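Local coordinates for protein protease Do-like 1, chloroplastic (Arabidopsis thaliana, PDB 3QO6) that degrades proteins in the thylakoids of chloroplasts as an HtrA-family serine protease required at high temperature, and probably helps to clear damaged proteins, at residues T292-S295 against D299-R302; A197-S202 against S206-S211. One frame throughout, in Å; residues are numbered along the deposited sequence.

Contact 1. Residues T292-S295 against D299-R302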
loop_
_atom_site.group_PDB
_atom_site.type_symbol
_atom_site.label_atom_id
_atom_site.label_comp_id
_atom_site.label_asym_id
_atom_site.label_seq_id
_atom_site.Cartn_x
_atom_site.Cartn_y
_atom_site.Cartn_z
ATOM N N THR B 292 27.070 -6.619 39.358
ATOM C CA THR B 292 26.637 -5.815 38.232
ATOM C C THR B 292 25.226 -5.260 38.390
ATOM O O THR B 292 24.309 -5.956 38.842
ATOM C CB THR B 292 26.704 -6.623 36.948
ATOM O OG1 THR B 292 28.019 -7.179 36.810
ATOM C CG2 THR B 292 26.395 -5.734 35.751
ATOM N N LYS B 293 25.072 -3.995 38.010
ATOM C CA LYS B 293 23.794 -3.311 38.094
ATOM C C LYS B 293 22.931 -3.650 36.896
ATOM O O LYS B 293 23.434 -3.909 35.803
ATOM C CB LYS B 293 23.991 -1.798 38.136
ATOM C CG LYS B 293 22.677 -1.039 38.156
ATOM C CD LYS B 293 22.872 0.467 38.122
ATOM C CE LYS B 293 21.534 1.188 38.300
ATOM N NZ LYS B 293 21.672 2.676 38.242
ATOM N N VAL B 294 21.626 -3.623 37.107
ATOM C CA VAL B 294 20.681 -3.932 36.055
ATOM C C VAL B 294 19.755 -2.737 35.892
ATOM O O VAL B 294 19.078 -2.349 36.844
ATOM C CB VAL B 294 19.851 -5.179 36.439
ATOM C CG1 VAL B 294 18.689 -5.331 35.509
ATOM C CG2 VAL B 294 20.723 -6.424 36.415
ATOM N N SER B 295 19.726 -2.142 34.702
ATOM C CA SER B 295 18.856 -0.990 34.452
ATOM C C SER B 295 17.738 -1.314 33.471
ATOM O O SER B 295 16.776 -0.566 33.361
ATOM C CB SER B 295 19.658 0.189 33.902
ATOM O OG SER B 295 20.407 0.835 34.911
ATOM N N ASP B 299 20.685 -5.585 30.244
ATOM C CA ASP B 299 21.606 -5.708 31.359
ATOM C C ASP B 299 21.430 -7.031 32.082
ATOM O O ASP B 299 22.413 -7.708 32.391
ATOM C CB ASP B 299 21.425 -4.545 32.345
ATOM C CG ASP B 299 21.952 -3.215 31.795
ATOM O OD1 ASP B 299 22.928 -3.229 30.999
ATOM O OD2 ASP B 299 21.399 -2.154 32.183
ATOM N N LEU B 300 20.178 -7.403 32.341
ATOM C CA LEU B 300 19.891 -8.651 33.034
ATOM C C LEU B 300 20.393 -9.806 32.183
ATOM O O LEU B 300 21.225 -10.600 32.615
ATOM C CB LEU B 300 18.389 -8.788 33.277
ATOM C CG LEU B 300 17.941 -9.953 34.165
ATOM C CD1 LEU B 300 18.562 -9.802 35.566
ATOM C CD2 LEU B 300 16.396 -9.990 34.234
ATOM N N TYR B 301 19.894 -9.875 30.956
ATOM C CA TYR B 301 20.281 -10.916 30.025
ATOM C C TYR B 301 21.764 -11.087 29.977
ATOM O O TYR B 301 22.281 -12.174 30.198
ATOM C CB TYR B 301 19.811 -10.576 28.624
ATOM C CG TYR B 301 18.420 -11.044 28.345
ATOM C CD1 TYR B 301 17.456 -10.157 27.850
ATOM C CD2 TYR B 301 18.054 -12.367 28.587
ATOM C CE1 TYR B 301 16.164 -10.575 27.604
ATOM C CE2 TYR B 301 16.764 -12.793 28.350
ATOM C CZ TYR B 301 15.821 -11.892 27.854
ATOM O OH TYR B 301 14.533 -12.305 27.599
ATOM N N ARG B 302 22.434 -9.988 29.669
ATOM C CA ARG B 302 23.872 -9.958 29.537
ATOM C C ARG B 302 24.544 -10.551 30.762
ATOM O O ARG B 302 25.431 -11.399 30.643
ATOM C CB ARG B 302 24.325 -8.511 29.318
ATOM C CG ARG B 302 25.790 -8.332 28.963
ATOM C CD ARG B 302 26.143 -6.843 28.899
ATOM N NE ARG B 302 25.586 -6.095 30.030
ATOM C CZ ARG B 302 25.805 -6.364 31.323
ATOM N NH1 ARG B 302 26.589 -7.377 31.695
ATOM N NH2 ARG B 302 25.221 -5.625 32.263
#
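In the PDZ domain, the short strand 292-293 runs into a loop that leads to helix 297-304, and this contact closes that strand-to-helix connection. Asp-299 and Val-294 meet at its middle, with Asp-299 CB 3.8 Å from Val-294 CA. The Asp-299 carboxylate reaches back to the loop. Its OD2 accepts a hydrogen bond from Ser-295 N at 3.0 Å, with an N-H...O angle of 150°. The donor comes in on the anti side of OD2, 17° out of the carboxylate plane. CG of Asp-299 stands beside its own backbone N (chi1 -72°), which turns the acid toward the loop. Next to it, both Val-294 methyls touch Leu-300: CG2 meets CD1 at 4.1 Å, and CG1 approaches N and CB. Leu-300 also packs on a modified side chain of the bound peptide. Tyr-301, on the same helix, hydrogen-bonds the peptide backbone through OH, consistent with this helix flanking the peptide groove, as in other PDZ domains. Arg-302 bends at chi3 and folds back toward Asp-299. Its NH2 makes a salt bridge to Asp-299 OD1 at 3.5 Å, and the methyl CG2 of Thr-292 sits at the guanidinium edge, 3.7 Å from NH2.

Contact 2. Residues A197-S202 against S206-S211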
loop_
_atom_site.group_PDB
_atom_site.type_symbol
_atom_site.label_atom_id
_atom_site.label_comp_id
_atom_site.label_asym_id
_atom_site.label_seq_id
_atom_site.Cartn_x
_atom_site.Cartn_y
_atom_site.Cartn_z
ATOM N N ALA B 197 22.829 -12.444 10.343
ATOM C CA ALA B 197 21.799 -11.410 10.188
ATOM C C ALA B 197 22.350 -10.049 9.736
ATOM O O ALA B 197 23.577 -9.814 9.704
ATOM C CB ALA B 197 21.037 -11.224 11.503
ATOM N N ILE B 198 21.425 -9.147 9.405
ATOM C CA ILE B 198 21.803 -7.810 8.973
ATOM C C ILE B 198 20.801 -6.757 9.471
ATOM O O ILE B 198 19.729 -7.083 9.966
ATOM C CB ILE B 198 21.814 -7.756 7.457
ATOM C CG1 ILE B 198 20.375 -7.826 6.969
ATOM C CG2 ILE B 198 22.628 -8.931 6.867
ATOM C CD1 ILE B 198 20.266 -7.784 5.476
ATOM N N TYR B 199 21.183 -5.493 9.356
ATOM C CA TYR B 199 20.314 -4.366 9.687
ATOM C C TYR B 199 20.076 -3.750 8.303
ATOM O O TYR B 199 21.029 -3.376 7.620
ATOM C CB TYR B 199 21.011 -3.351 10.591
ATOM C CG TYR B 199 20.873 -3.612 12.079
ATOM C CD1 TYR B 199 20.108 -4.680 12.570
ATOM C CD2 TYR B 199 21.513 -2.796 13.005
ATOM C CE1 TYR B 199 19.992 -4.918 13.948
ATOM C CE2 TYR B 199 21.411 -3.023 14.378
ATOM C CZ TYR B 199 20.652 -4.076 14.848
ATOM O OH TYR B 199 20.539 -4.265 16.216
ATOM N N SER B 200 18.821 -3.684 7.870
ATOM C CA SER B 200 18.502 -3.134 6.557
ATOM C C SER B 200 17.007 -2.885 6.372
ATOM O O SER B 200 16.190 -3.789 6.450
ATOM C CB SER B 200 18.974 -4.082 5.441
ATOM O OG SER B 200 18.567 -3.607 4.169
ATOM N N PRO B 201 16.636 -1.644 6.090
ATOM C CA PRO B 201 15.216 -1.338 5.893
ATOM C C PRO B 201 14.643 -2.003 4.648
ATOM O O PRO B 201 13.433 -2.046 4.478
ATOM C CB PRO B 201 15.210 0.164 5.764
ATOM C CG PRO B 201 16.536 0.425 5.091
ATOM C CD PRO B 201 17.486 -0.472 5.832
ATOM N N SER B 202 15.505 -2.532 3.785
ATOM C CA SER B 202 15.027 -3.154 2.559
ATOM C C SER B 202 15.052 -4.678 2.559
ATOM O O SER B 202 14.310 -5.316 1.809
ATOM C CB SER B 202 15.838 -2.638 1.354
ATOM O OG SER B 202 17.165 -3.156 1.314
ATOM N N SER B 206 22.867 -3.749 3.281
ATOM C CA SER B 206 23.022 -2.328 3.380
ATOM C C SER B 206 24.407 -2.042 4.012
ATOM O O SER B 206 24.687 -0.942 4.510
ATOM C CB SER B 206 21.875 -1.779 4.225
ATOM O OG SER B 206 21.972 -0.389 4.433
ATOM N N GLY B 207 25.287 -3.032 3.959
ATOM C CA GLY B 207 26.592 -2.830 4.545
ATOM C C GLY B 207 26.751 -2.986 6.052
ATOM O O GLY B 207 27.822 -2.677 6.578
ATOM N N VAL B 208 25.718 -3.439 6.755
ATOM C CA VAL B 208 25.826 -3.660 8.184
ATOM C C VAL B 208 25.398 -5.105 8.436
ATOM O O VAL B 208 24.212 -5.390 8.539
ATOM C CB VAL B 208 24.917 -2.707 8.979
ATOM C CG1 VAL B 208 24.990 -3.040 10.453
ATOM C CG2 VAL B 208 25.322 -1.247 8.722
ATOM N N GLY B 209 26.361 -6.020 8.532
ATOM C CA GLY B 209 26.042 -7.423 8.763
ATOM C C GLY B 209 26.656 -7.998 10.023
ATOM O O GLY B 209 27.691 -7.552 10.463
ATOM N N PHE B 210 26.032 -9.018 10.592
ATOM C CA PHE B 210 26.518 -9.627 11.818
ATOM C C PHE B 210 26.859 -11.124 11.766
ATOM O O PHE B 210 26.226 -11.899 11.063
ATOM C CB PHE B 210 25.490 -9.389 12.890
ATOM C CG PHE B 210 25.026 -7.950 12.971
ATOM C CD1 PHE B 210 23.810 -7.567 12.416
ATOM C CD2 PHE B 210 25.761 -7.002 13.693
ATOM C CE1 PHE B 210 23.321 -6.257 12.599
ATOM C CE2 PHE B 210 25.281 -5.713 13.878
ATOM C CZ PHE B 210 24.053 -5.334 13.336
ATOM N N SER B 211 27.889 -11.520 12.502
ATOM C CA SER B 211 28.294 -12.920 12.577
ATOM C C SER B 211 28.427 -13.316 14.046
ATOM O O SER B 211 28.908 -12.512 14.870
ATOM C CB SER B 211 29.629 -13.123 11.891
ATOM O OG SER B 211 29.530 -12.762 10.538
#
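The backbones of Ala-197 to Tyr-199 and Val-208 to Phe-210 run antiparallel, joined by two nearly straight hydrogen bonds. Phe-210 N gives to Ala-197 O at 2.7 Å, and Tyr-199 N gives to Val-208 O at 3.1 Å. Between them Ile-198 faces Gly-209 in a non-hydrogen-bonded pair, with CA atoms only 4.3 Å apart. Ile-198 CA also comes within 3.4 Å of Val-208 O, a CA-H...O contact. The main side-chain contact is a T-shaped aromatic pair. The Phe-210 edge points into the face of Tyr-199, with CZ 3.5 Å above the ring centre and the planes at 77°. With CG beside its own backbone N (chi1 -49°), the Phe-210 ring leans across toward 197-202 and Tyr-199. Val-208 CG1 packs on Tyr-199 CB at 4.0 Å. Farther on, Ser-206 CB lies 3.8 Å from Ser-200 OG. That OG accepts from Ser-202 N in an ST turn, and it is also hydrogen-bonded to Ala-204 O. Ser-206 OG hydrogen-bonds Asn-176 ND2 of a second subunit. Ile-198 hydrogen-bonds the bound peptide through its backbone, and Tyr-199 packs on a modified peptide side chain. This is a beta hairpin of a chymotrypsin-like protease domain, with one strand lining the substrate cleft.

Contact 2 belongs to the protease domain and contact 1 to the PDZ domain that follows it in the chain. Their centres are 26 Å apart and their nearest atoms about 13 Å, so they do not touch. Each takes part in a peptide-binding surface. At 197-202 the peptide lies near the predicted charge-relay residues: the Ala-197 side chain is about 6 Å from that of His-71 and about 7 Å from that of Ser-180. The helix of 299-302 contacts bound peptide too, but contact 1 lies away from the predicted charge-relay residues. It also touches the protease domain, through Tyr-301 on Pro-164 and Arg-302 on Gln-166. Contact 2 additionally packs against a second subunit.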